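Local coordinates for cellobiose 2-epimerase (Spirochaeta thermophila DSM 6192, PDB 5ZIG), which probably catalyses the reversible epimerization of cellobiose to 4-O-beta-D-glucopyranosyl-D-mannose, as a member of the N-acylglucosamine 2-epimerase family, at residues Trp345-Ile348 against Met349-Val353; Tyr374-Gly378 against Met379-Ser383; Arg62-Trp65 against Thr66-Ala70; Gly248-Phe251 against Gly252-Ile255; Leu11-Ile14 against Arg15-Leu18. One frame throughout, in Å; residues are numbered along the deposited sequence.

Interaction 1 (Trp345-Ile348 against Met349-Val353)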
loop_
_atom_site.group_PDB
_atom_site.type_symbol
_atom_site.label_atom_id
_atom_site.label_comp_id
_atom_site.label_asym_id
_atom_site.label_seq_id
_atom_site.Cartn_x
_atom_site.Cartn_y
_atom_site.Cartn_z
ATOM N N TRP A 345 11.951 -12.529 3.591
ATOM C CA TRP A 345 11.125 -12.832 4.757
ATOM C C TRP A 345 11.987 -13.150 5.973
ATOM O O TRP A 345 11.661 -12.750 7.097
ATOM C CB TRP A 345 10.176 -14.004 4.475
ATOM C CG TRP A 345 9.336 -14.290 5.689
ATOM C CD1 TRP A 345 9.469 -15.336 6.558
ATOM C CD2 TRP A 345 8.273 -13.476 6.202
ATOM N NE1 TRP A 345 8.534 -15.240 7.571
ATOM C CE2 TRP A 345 7.796 -14.103 7.381
ATOM C CE3 TRP A 345 7.669 -12.279 5.775
ATOM C CZ2 TRP A 345 6.747 -13.577 8.134
ATOM C CZ3 TRP A 345 6.634 -11.768 6.518
ATOM C CH2 TRP A 345 6.191 -12.407 7.699
ATOM N N ARG A 346 13.082 -13.883 5.760
ATOM C CA ARG A 346 14.029 -14.151 6.835
ATOM C C ARG A 346 14.582 -12.850 7.403
ATOM O O ARG A 346 14.699 -12.694 8.625
ATOM C CB ARG A 346 15.155 -15.055 6.305
ATOM C CG ARG A 346 16.075 -15.634 7.367
ATOM C CD ARG A 346 15.288 -16.216 8.528
ATOM N NE ARG A 346 16.158 -16.898 9.480
ATOM C CZ ARG A 346 15.775 -17.280 10.694
ATOM N NH1 ARG A 346 14.530 -17.039 11.094
ATOM N NH2 ARG A 346 16.633 -17.902 11.502
ATOM N N PHE A 347 14.907 -11.894 6.530
ATOM C CA PHE A 347 15.390 -10.607 7.012
ATOM C C PHE A 347 14.350 -9.942 7.913
ATOM O O PHE A 347 14.681 -9.441 8.997
ATOM C CB PHE A 347 15.750 -9.700 5.831
ATOM C CG PHE A 347 16.427 -8.432 6.250
ATOM C CD1 PHE A 347 17.796 -8.415 6.502
ATOM C CD2 PHE A 347 15.680 -7.262 6.444
ATOM C CE1 PHE A 347 18.421 -7.267 6.920
ATOM C CE2 PHE A 347 16.291 -6.109 6.856
ATOM C CZ PHE A 347 17.673 -6.103 7.096
ATOM N N ILE A 348 13.085 -9.970 7.487
ATOM C CA ILE A 348 12.000 -9.383 8.268
ATOM C C ILE A 348 11.896 -10.056 9.625
ATOM O O ILE A 348 11.817 -9.390 10.665
ATOM C CB ILE A 348 10.668 -9.492 7.505
ATOM C CG1 ILE A 348 10.709 -8.711 6.195
ATOM C CG2 ILE A 348 9.513 -9.023 8.385
ATOM C CD1 ILE A 348 9.534 -9.058 5.267
ATOM N N MET A 349 11.827 -11.390 9.628
ATOM C CA MET A 349 11.724 -12.126 10.888
ATOM C C MET A 349 12.927 -11.872 11.793
ATOM O O MET A 349 12.779 -11.758 13.016
ATOM C CB MET A 349 11.588 -13.629 10.613
ATOM C CG MET A 349 10.238 -14.035 10.015
ATOM S SD MET A 349 8.851 -13.758 11.129
ATOM C CE MET A 349 8.889 -15.223 12.156
ATOM N N ASP A 350 14.124 -11.772 11.209
ATOM C CA ASP A 350 15.340 -11.638 12.006
ATOM C C ASP A 350 15.480 -10.251 12.625
ATOM O O ASP A 350 15.965 -10.119 13.754
ATOM C CB ASP A 350 16.562 -11.935 11.145
ATOM C CG ASP A 350 16.797 -13.407 10.974
ATOM O OD1 ASP A 350 16.637 -14.139 11.970
ATOM O OD2 ASP A 350 17.147 -13.818 9.850
ATOM N N HIS A 351 15.088 -9.212 11.903
ATOM C CA HIS A 351 15.465 -7.871 12.338
ATOM C C HIS A 351 14.303 -6.888 12.454
ATOM O O HIS A 351 14.302 -6.071 13.378
ATOM C CB HIS A 351 16.540 -7.329 11.377
ATOM C CG HIS A 351 17.685 -8.277 11.149
ATOM N ND1 HIS A 351 18.469 -8.763 12.174
ATOM C CD2 HIS A 351 18.174 -8.829 10.012
ATOM C CE1 HIS A 351 19.389 -9.573 11.680
ATOM N NE2 HIS A 351 19.233 -9.630 10.369
ATOM N N LEU A 352 13.309 -6.950 11.557
ATOM C CA LEU A 352 12.236 -5.954 11.568
ATOM C C LEU A 352 11.150 -6.264 12.585
ATOM O O LEU A 352 10.417 -5.357 12.988
ATOM C CB LEU A 352 11.601 -5.820 10.182
ATOM C CG LEU A 352 12.457 -4.934 9.285
ATOM C CD1 LEU A 352 12.172 -5.258 7.829
ATOM C CD2 LEU A 352 12.234 -3.424 9.583
ATOM N N VAL A 353 10.987 -7.527 12.972
ATOM C CA VAL A 353 10.041 -7.852 14.031
ATOM C C VAL A 353 10.608 -7.364 15.361
ATOM O O VAL A 353 11.768 -7.632 15.697
ATOM C CB VAL A 353 9.750 -9.360 14.041
ATOM C CG1 VAL A 353 8.871 -9.749 15.209
ATOM C CG2 VAL A 353 9.066 -9.757 12.753
HETATM O O HOH W 1 19.018 -16.359 10.628
#
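Met349 crosses the Trp345 indole obliquely, its CG 3.2 Å from Trp345 NE1. The sulfur follows in a Met-aromatic contact, with Met349 SD 4.5 Å from the centroid of the Trp345 five-membered ring. Trp345 carries CG anti to its own N (chi1 -180°), which swings the ring beside the carbonyl carbon and toward the next turn, while Met349 folds back at chi2 and chi3 to meet it. The indole N-H is bound by Glu17 OE1 of helix 7-31. With a leucine in place of Trp345, Glu17 would probably lose this donor and the Met349 thioether the ring it lies against. This is the end of helix 336-352, a helix of the (alpha/alpha)6 barrel. Asp350 OD2 lies 3.3 Å from Arg346 NE, well out of the guanidinium plane: a salt bridge with no N-H aimed at the oxygen. On another side of the helix His351 turns its edge to the face of Phe347, a T-shaped pair with planes at 66° and His351 CD2 3.5 Å from Phe347 CE1. Where the helix widens into a pi-type turn, Ile348 O takes the Val353 N-H at 3.1 Å, besides a weak bond from Leu352 N.

Interaction 2 (Tyr374-Gly378 against Met379-Ser383)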
loop_
_atom_site.group_PDB
_atom_site.type_symbol
_atom_site.label_atom_id
_atom_site.label_comp_id
_atom_site.label_asym_id
_atom_site.label_seq_id
_atom_site.Cartn_x
_atom_site.Cartn_y
_atom_site.Cartn_z
ATOM N N TYR A 374 12.132 7.220 14.999
ATOM C CA TYR A 374 10.947 6.941 14.189
ATOM C C TYR A 374 9.870 6.375 15.025
ATOM O O TYR A 374 10.110 5.838 16.071
ATOM C CB TYR A 374 11.206 5.942 13.076
ATOM C CG TYR A 374 12.171 6.393 12.068
ATOM C CD1 TYR A 374 11.771 7.041 10.944
ATOM C CD2 TYR A 374 13.483 6.159 12.239
ATOM C CE1 TYR A 374 12.676 7.453 10.020
ATOM C CE2 TYR A 374 14.381 6.582 11.351
ATOM C CZ TYR A 374 13.975 7.229 10.242
ATOM O OH TYR A 374 14.922 7.598 9.372
ATOM N N GLU A 375 8.656 6.494 14.548
ATOM C CA GLU A 375 7.560 5.926 15.263
ATOM C C GLU A 375 7.248 4.504 14.881
ATOM O O GLU A 375 7.674 4.004 13.897
ATOM C CB GLU A 375 6.309 6.752 15.155
ATOM C CG GLU A 375 5.950 7.182 13.778
ATOM C CD GLU A 375 5.331 8.553 13.788
ATOM O OE1 GLU A 375 5.230 9.205 14.846
ATOM O OE2 GLU A 375 4.955 8.974 12.711
ATOM N N LYS A 376 6.488 3.915 15.762
ATOM C CA LYS A 376 5.959 2.614 15.611
ATOM C C LYS A 376 4.651 2.698 14.849
ATOM O O LYS A 376 4.325 1.833 14.125
ATOM C CB LYS A 376 5.646 2.037 16.927
ATOM C CG LYS A 376 6.591 1.023 17.414
ATOM C CD LYS A 376 6.826 -0.126 16.484
ATOM C CE LYS A 376 8.086 -0.800 16.968
ATOM N NZ LYS A 376 7.917 -1.256 18.347
ATOM N N GLY A 377 3.891 3.745 15.088
ATOM C CA GLY A 377 2.641 3.992 14.428
ATOM C C GLY A 377 2.389 5.469 14.267
ATOM O O GLY A 377 2.766 6.197 15.103
ATOM N N GLY A 378 1.778 5.881 13.175
ATOM C CA GLY A 378 1.473 7.289 12.980
ATOM C C GLY A 378 0.876 7.565 11.620
ATOM O O GLY A 378 0.229 6.702 11.021
ATOM N N MET A 379 1.108 8.783 11.137
ATOM C CA MET A 379 0.572 9.195 9.844
ATOM C C MET A 379 1.106 8.327 8.718
ATOM O O MET A 379 0.458 8.192 7.675
ATOM C CB MET A 379 0.915 10.660 9.570
ATOM C CG MET A 379 0.371 11.632 10.595
ATOM S SD MET A 379 -1.225 12.268 10.076
ATOM C CE MET A 379 -0.833 12.950 8.458
ATOM N N TRP A 380 2.289 7.754 8.893
ATOM C CA TRP A 380 2.953 7.054 7.811
ATOM C C TRP A 380 3.074 5.554 8.044
ATOM O O TRP A 380 3.394 4.819 7.102
ATOM C CB TRP A 380 4.342 7.662 7.582
ATOM C CG TRP A 380 4.304 8.998 6.894
ATOM C CD1 TRP A 380 3.947 9.245 5.594
ATOM C CD2 TRP A 380 4.626 10.274 7.469
ATOM N NE1 TRP A 380 4.038 10.591 5.326
ATOM C CE2 TRP A 380 4.452 11.244 6.458
ATOM C CE3 TRP A 380 5.050 10.690 8.738
ATOM C CZ2 TRP A 380 4.690 12.603 6.679
ATOM C CZ3 TRP A 380 5.290 12.035 8.952
ATOM C CH2 TRP A 380 5.107 12.977 7.931
ATOM N N LYS A 381 2.820 5.065 9.254
ATOM C CA LYS A 381 2.868 3.631 9.463
ATOM C C LYS A 381 1.632 3.186 10.222
ATOM O O LYS A 381 1.374 3.635 11.345
ATOM C CB LYS A 381 4.157 3.219 10.163
ATOM C CG LYS A 381 4.184 1.783 10.669
ATOM C CD LYS A 381 5.545 1.493 11.281
ATOM C CE LYS A 381 5.706 -0.009 11.597
ATOM N NZ LYS A 381 5.124 -0.300 12.922
ATOM N N ALA A 382 0.867 2.313 9.589
ATOM C CA ALA A 382 -0.306 1.709 10.187
ATOM C C ALA A 382 -0.170 0.194 10.089
ATOM O O ALA A 382 0.941 -0.336 10.140
ATOM C CB ALA A 382 -1.579 2.212 9.495
ATOM N N SER A 383 -1.269 -0.493 9.987
ATOM C CA SER A 383 -1.271 -1.922 9.945
ATOM C C SER A 383 -1.443 -2.593 8.583
ATOM O O SER A 383 -1.611 -3.737 8.543
ATOM C CB SER A 383 -2.338 -2.430 10.874
ATOM O OG SER A 383 -3.574 -2.235 10.353
HETATM O O HOH W 2 2.558 10.622 12.561
HETATM O O HOH W 3 3.956 7.144 10.968
#
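Lys381 reaches back along the loop to Lys376, and its NZ gives a hydrogen bond of 2.6 Å to Lys376 O, in the carbonyl plane and on a lone pair. Lys376 and Gly377 both pair with Ile45 and form a classic beta bulge, in the loop that leads from strand 363-364 to helix 384-402 of the (alpha/alpha)6 barrel. The loop closes a second time two residues on, where Gly378 N bonds to Lys381 O at 2.9 Å, again on an in-plane lone pair. Gly377 CA adds a CA-H...O contact to the same oxygen.

Glu375 works through water. Its OE2 accepts from two water molecules, one 2.7 Å from Met379 N and the other 2.7 Å from Trp380 N, each taking the backbone proton, so the carboxylate holds the turn without touching it directly. A CB on Gly378 would probably run into that same OE2, which fits the glycine at this point.

Farther out, the two lysines lie side by side, pointing the same way, yet each ammonium finds its own anion: Lys381 NZ has Glu359, with the Trp315 ring as a cation-pi partner, and Lys376 NZ has Asp354 and a hydrogen bond to Gly358 O. These separate partners probably ease the like charges, whose NZ atoms are 6.2 Å apart. The other Glu375 oxygen is fixed by Ser44 OG. Lys381 is extended until chi4, where a twist to -85° turns NZ onto Lys376 O, with CD passing 3.1 Å from that oxygen.

Interaction 3 (Arg62-Trp65 against Thr66-Ala70)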
loop_
_atom_site.group_PDB
_atom_site.type_symbol
_atom_site.label_atom_id
_atom_site.label_comp_id
_atom_site.label_asym_id
_atom_site.label_seq_id
_atom_site.Cartn_x
_atom_site.Cartn_y
_atom_site.Cartn_z
ATOM N N ARG A 62 -6.129 2.705 6.480
ATOM C CA ARG A 62 -5.326 1.479 6.512
ATOM C C ARG A 62 -5.803 0.532 7.610
ATOM O O ARG A 62 -5.931 -0.677 7.377
ATOM C CB ARG A 62 -3.850 1.824 6.681
ATOM C CG ARG A 62 -3.239 2.358 5.385
ATOM C CD ARG A 62 -1.780 2.710 5.525
ATOM N NE ARG A 62 -1.213 3.202 4.268
ATOM C CZ ARG A 62 0.062 3.568 4.120
ATOM N NH1 ARG A 62 0.909 3.472 5.140
ATOM N NH2 ARG A 62 0.503 3.994 2.946
ATOM N N HIS A 63 -6.107 1.064 8.802
ATOM C CA HIS A 63 -6.633 0.211 9.864
ATOM C C HIS A 63 -8.003 -0.343 9.505
ATOM O O HIS A 63 -8.300 -1.510 9.794
ATOM C CB HIS A 63 -6.688 0.974 11.186
ATOM C CG HIS A 63 -5.338 1.236 11.783
ATOM N ND1 HIS A 63 -4.332 0.291 11.799
ATOM C CD2 HIS A 63 -4.816 2.351 12.350
ATOM C CE1 HIS A 63 -3.254 0.809 12.371
ATOM N NE2 HIS A 63 -3.528 2.054 12.724
ATOM N N LEU A 64 -8.857 0.477 8.874
ATOM C CA LEU A 64 -10.127 -0.046 8.378
ATOM C C LEU A 64 -9.906 -1.200 7.402
ATOM O O LEU A 64 -10.557 -2.247 7.507
ATOM C CB LEU A 64 -10.946 1.057 7.708
ATOM C CG LEU A 64 -12.292 0.495 7.191
ATOM C CD1 LEU A 64 -13.050 -0.225 8.312
ATOM C CD2 LEU A 64 -13.211 1.540 6.502
ATOM N N TRP A 65 -9.011 -1.014 6.424
ATOM C CA TRP A 65 -8.746 -2.080 5.462
ATOM C C TRP A 65 -8.192 -3.307 6.174
ATOM O O TRP A 65 -8.669 -4.425 5.964
ATOM C CB TRP A 65 -7.785 -1.605 4.362
ATOM C CG TRP A 65 -7.510 -2.667 3.283
ATOM C CD1 TRP A 65 -8.178 -2.829 2.095
ATOM C CD2 TRP A 65 -6.490 -3.686 3.308
ATOM N NE1 TRP A 65 -7.640 -3.877 1.388
ATOM C CE2 TRP A 65 -6.601 -4.417 2.108
ATOM C CE3 TRP A 65 -5.485 -4.032 4.220
ATOM C CZ2 TRP A 65 -5.765 -5.496 1.807
ATOM C CZ3 TRP A 65 -4.648 -5.114 3.913
ATOM C CH2 TRP A 65 -4.791 -5.818 2.717
ATOM N N THR A 66 -7.232 -3.105 7.077
ATOM C CA THR A 66 -6.590 -4.245 7.728
ATOM C C THR A 66 -7.606 -5.103 8.481
ATOM O O THR A 66 -7.647 -6.325 8.300
ATOM C CB THR A 66 -5.479 -3.760 8.659
ATOM O OG1 THR A 66 -4.351 -3.343 7.877
ATOM C CG2 THR A 66 -5.044 -4.872 9.623
ATOM N N PHE A 67 -8.470 -4.484 9.289
ATOM C CA PHE A 67 -9.364 -5.276 10.126
ATOM C C PHE A 67 -10.551 -5.848 9.365
ATOM O O PHE A 67 -11.126 -6.857 9.804
ATOM C CB PHE A 67 -9.840 -4.450 11.326
ATOM C CG PHE A 67 -8.776 -4.316 12.385
ATOM C CD1 PHE A 67 -8.506 -5.365 13.240
ATOM C CD2 PHE A 67 -8.010 -3.177 12.472
ATOM C CE1 PHE A 67 -7.514 -5.262 14.195
ATOM C CE2 PHE A 67 -7.023 -3.057 13.429
ATOM C CZ PHE A 67 -6.767 -4.092 14.284
ATOM N N SER A 68 -10.934 -5.228 8.252
ATOM C CA SER A 68 -11.886 -5.861 7.344
ATOM C C SER A 68 -11.331 -7.179 6.794
ATOM O O SER A 68 -12.001 -8.216 6.825
ATOM C CB SER A 68 -12.203 -4.898 6.210
ATOM O OG SER A 68 -12.872 -3.745 6.694
ATOM N N GLN A 69 -10.106 -7.140 6.271
ATOM C CA GLN A 69 -9.490 -8.314 5.659
ATOM C C GLN A 69 -9.224 -9.395 6.692
ATOM O O GLN A 69 -9.350 -10.589 6.393
ATOM C CB GLN A 69 -8.194 -7.911 4.955
ATOM C CG GLN A 69 -8.419 -6.862 3.855
ATOM C CD GLN A 69 -9.084 -7.448 2.631
ATOM O OE1 GLN A 69 -9.129 -8.672 2.469
ATOM N NE2 GLN A 69 -9.598 -6.580 1.752
ATOM N N ALA A 70 -8.873 -8.990 7.921
ATOM C CA ALA A 70 -8.612 -9.962 8.978
ATOM C C ALA A 70 -9.893 -10.656 9.418
ATOM O O ALA A 70 -9.882 -11.857 9.701
ATOM C CB ALA A 70 -7.928 -9.283 10.164
#
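Gln69 CG lies over the face of the Trp65 ring one turn away: it stands 3.6 Å from the centroid of the Trp65 six-membered ring and only 15° off its normal, a CH-pi contact. With Trp65 CG anti to N (chi1 -178°), the indole leans toward the following turn, and the bend of Gln69 at chi2 carries its amide across the ring at 38° to it. The end of this pair is its looser part. Gln69 is partly exposed, and its NE2 comes 3.4 Å from Trp65 NE1, two donors that cannot bond each other. A 1,2-ethanediol molecule, probably from the crystallisation liquor, lies about 4 Å from the Trp65 side chain.

Helix 57-73 belongs to the (alpha/alpha)6 barrel, and the rest of this contact is buried between its neighbours. Helices 7-31 and 77-94 close over Phe67, and Ser383, at the loop before helix 384-402, bonds to His63 ND1. Here the packing is close. Phe67 brings the edge of its ring to the backbone, with CD2 3.2 Å from His63 O, while Phe67 N bonds to that same carbonyl. Ser68 doubles the grip on Leu64: its OG lies 2.9 Å from Leu64 O and its N 3.1 Å, coming from opposite faces of the carbonyl plane, so the buried hydroxyl spends its proton on its own helix. Leu64 CD1 rests 3.9 Å from Ser68 OG.

Interaction 4 (Gly248-Phe251 against Gly252-Ile255)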
loop_
_atom_site.group_PDB
_atom_site.type_symbol
_atom_site.label_atom_id
_atom_site.label_comp_id
_atom_site.label_asym_id
_atom_site.label_seq_id
_atom_site.Cartn_x
_atom_site.Cartn_y
_atom_site.Cartn_z
ATOM N N GLY A 248 15.390 10.101 -9.076
ATOM C CA GLY A 248 15.496 9.145 -7.995
ATOM C C GLY A 248 14.667 7.897 -8.234
ATOM O O GLY A 248 13.777 7.843 -9.087
ATOM N N ILE A 249 14.970 6.882 -7.432
ATOM C CA ILE A 249 14.363 5.560 -7.534
ATOM C C ILE A 249 13.900 5.138 -6.148
ATOM O O ILE A 249 14.676 5.204 -5.188
ATOM C CB ILE A 249 15.354 4.524 -8.099
ATOM C CG1 ILE A 249 15.765 4.895 -9.521
ATOM C CG2 ILE A 249 14.766 3.126 -8.048
ATOM C CD1 ILE A 249 17.145 4.446 -9.869
ATOM N N SER A 250 12.631 4.723 -6.043
ATOM C CA SER A 250 12.085 4.092 -4.844
ATOM C C SER A 250 12.017 2.583 -5.081
ATOM O O SER A 250 11.138 2.098 -5.796
ATOM C CB SER A 250 10.717 4.655 -4.506
ATOM O OG SER A 250 10.187 4.065 -3.328
ATOM N N PHE A 251 12.944 1.839 -4.463
ATOM C CA PHE A 251 12.995 0.393 -4.688
ATOM C C PHE A 251 11.700 -0.274 -4.250
ATOM O O PHE A 251 11.184 -1.157 -4.946
ATOM C CB PHE A 251 14.201 -0.221 -3.958
ATOM C CG PHE A 251 15.514 0.326 -4.421
ATOM C CD1 PHE A 251 16.193 -0.255 -5.481
ATOM C CD2 PHE A 251 16.046 1.461 -3.831
ATOM C CE1 PHE A 251 17.386 0.277 -5.927
ATOM C CE2 PHE A 251 17.241 1.996 -4.269
ATOM C CZ PHE A 251 17.913 1.406 -5.321
ATOM N N GLY A 252 11.145 0.160 -3.110
ATOM C CA GLY A 252 9.873 -0.382 -2.659
ATOM C C GLY A 252 8.723 -0.095 -3.617
ATOM O O GLY A 252 7.852 -0.943 -3.822
ATOM N N HIS A 253 8.688 1.106 -4.195
ATOM C CA HIS A 253 7.597 1.420 -5.119
ATOM C C HIS A 253 7.748 0.640 -6.417
ATOM O O HIS A 253 6.749 0.200 -6.999
ATOM C CB HIS A 253 7.521 2.924 -5.393
ATOM C CG HIS A 253 6.753 3.678 -4.351
ATOM N ND1 HIS A 253 7.339 4.625 -3.533
ATOM C CD2 HIS A 253 5.460 3.593 -3.962
ATOM C CE1 HIS A 253 6.435 5.101 -2.695
ATOM N NE2 HIS A 253 5.286 4.487 -2.930
ATOM N N ASP A 254 8.988 0.438 -6.875
ATOM C CA ASP A 254 9.216 -0.400 -8.048
ATOM C C ASP A 254 8.626 -1.785 -7.824
ATOM O O ASP A 254 7.759 -2.230 -8.585
ATOM C CB ASP A 254 10.708 -0.507 -8.357
ATOM C CG ASP A 254 11.259 0.707 -9.079
ATOM O OD1 ASP A 254 10.546 1.722 -9.237
ATOM O OD2 ASP A 254 12.434 0.656 -9.471
ATOM N N ILE A 255 9.059 -2.463 -6.755
ATOM C CA ILE A 255 8.603 -3.827 -6.515
ATOM C C ILE A 255 7.099 -3.824 -6.242
ATOM O O ILE A 255 6.361 -4.626 -6.823
ATOM C CB ILE A 255 9.435 -4.527 -5.398
ATOM C CG1 ILE A 255 9.108 -6.024 -5.253
ATOM C CG2 ILE A 255 9.250 -3.958 -4.013
ATOM C CD1 ILE A 255 9.320 -6.827 -6.468
HETATM O O HOH W 4 11.080 4.242 -8.451
#
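Asp254 N bonds to Ser250 O at 2.9 Å and Ile255 N to Phe251 O at 3.1 Å, the first two turn-to-turn bonds of helix 251-269, a helix of the (alpha/alpha)6 barrel. Just before them the chain is extended: Ile249 pairs with Gln303 at the edge of a small antiparallel sheet, and the backbone angles become helical at Phe251.

Ser250 sits at that junction as the N-cap. Its OG is anti to its own N (chi1 -179°), and that puts it in front of the first turn of the helix, where it accepts a weak bond of 3.4 Å from His253 N. The same oxygen lies at the edge of the His253 ring, 2.9 Å from His253 ND1, in a hydrogen bond whose donor could be either partner. The far side of the imidazole has a weak bond from NE2 to Asn192, and Trp316 meets the ring. On another flank a water takes the Ser250 N-H at 2.9 Å and lies 2.7 Å from Asp254 OD1, tying strand to helix. Asp254 is held mainly by His233 and Leu234, and its OD2 also lies 3.7 Å from Ile249 CG2.

One hydroxyl thus serves both a backbone N-H and an imidazole nitrogen. This implies that the cap at the start of the helix is likely to help set the turn of the His253 ring, together with Asn192 and Trp316.

Interaction 5 (Leu11-Ile14 against Arg15-Leu18)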
loop_
_atom_site.group_PDB
_atom_site.type_symbol
_atom_site.label_atom_id
_atom_site.label_comp_id
_atom_site.label_asym_id
_atom_site.label_seq_id
_atom_site.Cartn_x
_atom_site.Cartn_y
_atom_site.Cartn_z
ATOM N N LEU A 11 8.701 -23.233 2.230
ATOM C CA LEU A 11 7.465 -22.488 2.020
ATOM C C LEU A 11 6.447 -22.798 3.110
ATOM O O LEU A 11 5.771 -21.890 3.607
ATOM C CB LEU A 11 6.890 -22.797 0.634
ATOM C CG LEU A 11 7.718 -22.302 -0.555
ATOM C CD1 LEU A 11 7.106 -22.769 -1.881
ATOM C CD2 LEU A 11 7.853 -20.775 -0.539
ATOM N N ARG A 12 6.326 -24.073 3.496
ATOM C CA ARG A 12 5.420 -24.438 4.586
ATOM C C ARG A 12 5.815 -23.734 5.872
ATOM O O ARG A 12 4.957 -23.320 6.659
ATOM C CB ARG A 12 5.440 -25.950 4.828
ATOM C CG ARG A 12 5.051 -26.822 3.638
ATOM C CD ARG A 12 4.599 -28.191 4.136
ATOM N NE ARG A 12 5.744 -28.923 4.683
ATOM C CZ ARG A 12 6.515 -29.711 3.952
ATOM N NH1 ARG A 12 6.263 -29.859 2.653
ATOM N NH2 ARG A 12 7.534 -30.354 4.512
ATOM N N GLN A 13 7.118 -23.626 6.116
ATOM C CA GLN A 13 7.588 -22.909 7.287
ATOM C C GLN A 13 7.149 -21.440 7.233
ATOM O O GLN A 13 6.556 -20.921 8.191
ATOM C CB GLN A 13 9.109 -23.058 7.392
ATOM C CG GLN A 13 9.771 -22.406 8.612
ATOM C CD GLN A 13 9.063 -22.722 9.908
ATOM O OE1 GLN A 13 8.471 -23.797 10.067
ATOM N NE2 GLN A 13 9.116 -21.783 10.853
ATOM N N ILE A 14 7.395 -20.773 6.102
ATOM C CA ILE A 14 7.101 -19.339 5.991
ATOM C C ILE A 14 5.604 -19.081 6.102
ATOM O O ILE A 14 5.163 -18.123 6.754
ATOM C CB ILE A 14 7.679 -18.787 4.676
ATOM C CG1 ILE A 14 9.202 -18.781 4.801
ATOM C CG2 ILE A 14 7.068 -17.364 4.327
ATOM C CD1 ILE A 14 9.938 -18.621 3.501
ATOM N N ARG A 15 4.803 -19.938 5.477
ATOM C CA ARG A 15 3.359 -19.830 5.594
ATOM C C ARG A 15 2.933 -19.755 7.056
ATOM O O ARG A 15 2.087 -18.932 7.432
ATOM C CB ARG A 15 2.718 -21.022 4.881
ATOM C CG ARG A 15 1.304 -20.845 4.493
ATOM C CD ARG A 15 0.355 -21.029 5.655
ATOM N NE ARG A 15 -1.013 -20.903 5.171
ATOM C CZ ARG A 15 -2.055 -20.593 5.927
ATOM N NH1 ARG A 15 -1.906 -20.360 7.236
ATOM N NH2 ARG A 15 -3.253 -20.532 5.358
ATOM N N SER A 16 3.496 -20.631 7.895
ATOM C CA SER A 16 3.095 -20.658 9.295
ATOM C C SER A 16 3.550 -19.401 10.036
ATOM O O SER A 16 2.819 -18.898 10.894
ATOM C CB SER A 16 3.638 -21.923 9.965
ATOM O OG SER A 16 4.975 -21.722 10.369
ATOM N N GLU A 17 4.730 -18.867 9.707
ATOM C CA GLU A 17 5.191 -17.631 10.336
ATOM C C GLU A 17 4.353 -16.444 9.877
ATOM O O GLU A 17 4.070 -15.534 10.666
ATOM C CB GLU A 17 6.668 -17.396 10.023
ATOM C CG GLU A 17 7.519 -18.639 10.306
ATOM C CD GLU A 17 8.987 -18.500 9.921
ATOM O OE1 GLU A 17 9.336 -17.600 9.135
ATOM O OE2 GLU A 17 9.799 -19.306 10.416
ATOM N N LEU A 18 3.951 -16.442 8.603
ATOM C CA LEU A 18 3.031 -15.423 8.116
ATOM C C LEU A 18 1.767 -15.397 8.958
ATOM O O LEU A 18 1.307 -14.324 9.367
ATOM C CB LEU A 18 2.706 -15.667 6.640
ATOM C CG LEU A 18 3.866 -15.513 5.657
ATOM C CD1 LEU A 18 3.504 -16.005 4.267
ATOM C CD2 LEU A 18 4.335 -14.089 5.590
#
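Gln13 and Glu17 are joined by a side-chain hydrogen bond across one turn of helix 7-31, on the flank of the N-terminal helix that looks partly to solvent. Gln13 NE2 gives it to Glu17 OE2 at 2.6 Å. The acceptor lies near the amide plane but is met on its anti side, about 30° out of the carboxylate plane, and the two flat groups stand nearly perpendicular at 82°. Gln13 starts out with CG opposite N (chi1 -178°) and bends at chi2, which brings its amide round to the Glu17 side. In the (alpha/alpha)6 barrel this helix packs against helices 336-352 and 384-402. The other carboxylate oxygen, OE1, is taken by Trp345, so the group serves two donors. Were Glu17 an alanine, the Gln13 amide would probably be free to turn and the Trp345 N-H left without its partner. Gln13 O is gripped twice, by Ser16 OG at 2.8 Å and by Glu17 N at 3.1 Å; the serine hydroxyl reaches it from the crowded position between its N and carbonyl carbon. On the buried face Ile14 CG2 lies 3.8 Å from Leu18 CD1, and both side chains rest on Phe322 and Ile397.

How the interactions relate
Interaction 3 is the buried one of the five: its Ser68 hydroxyl bonds within the helix and His63 ND1 bonds to Ser383. Interaction 5 lies farthest from the chain's centre and pairs an exposed amide with a carboxylate. Interactions 1 and 5 touch: helix 336-352 meets helix 7-31 where Leu18 CD2 packs 3.3 Å from Trp345 CH2. Interactions 2 and 3 also meet, since residues 379-383 end against helix 57-73, with Ala382 CB 3.6 Å from His63 CE1. Interaction 4 touches none of the others, across the centre from interaction 3. In interactions 2 and 4 water joins carboxylates to backbone N-H groups; interactions 1, 3 and 5 pair side chains one turn apart.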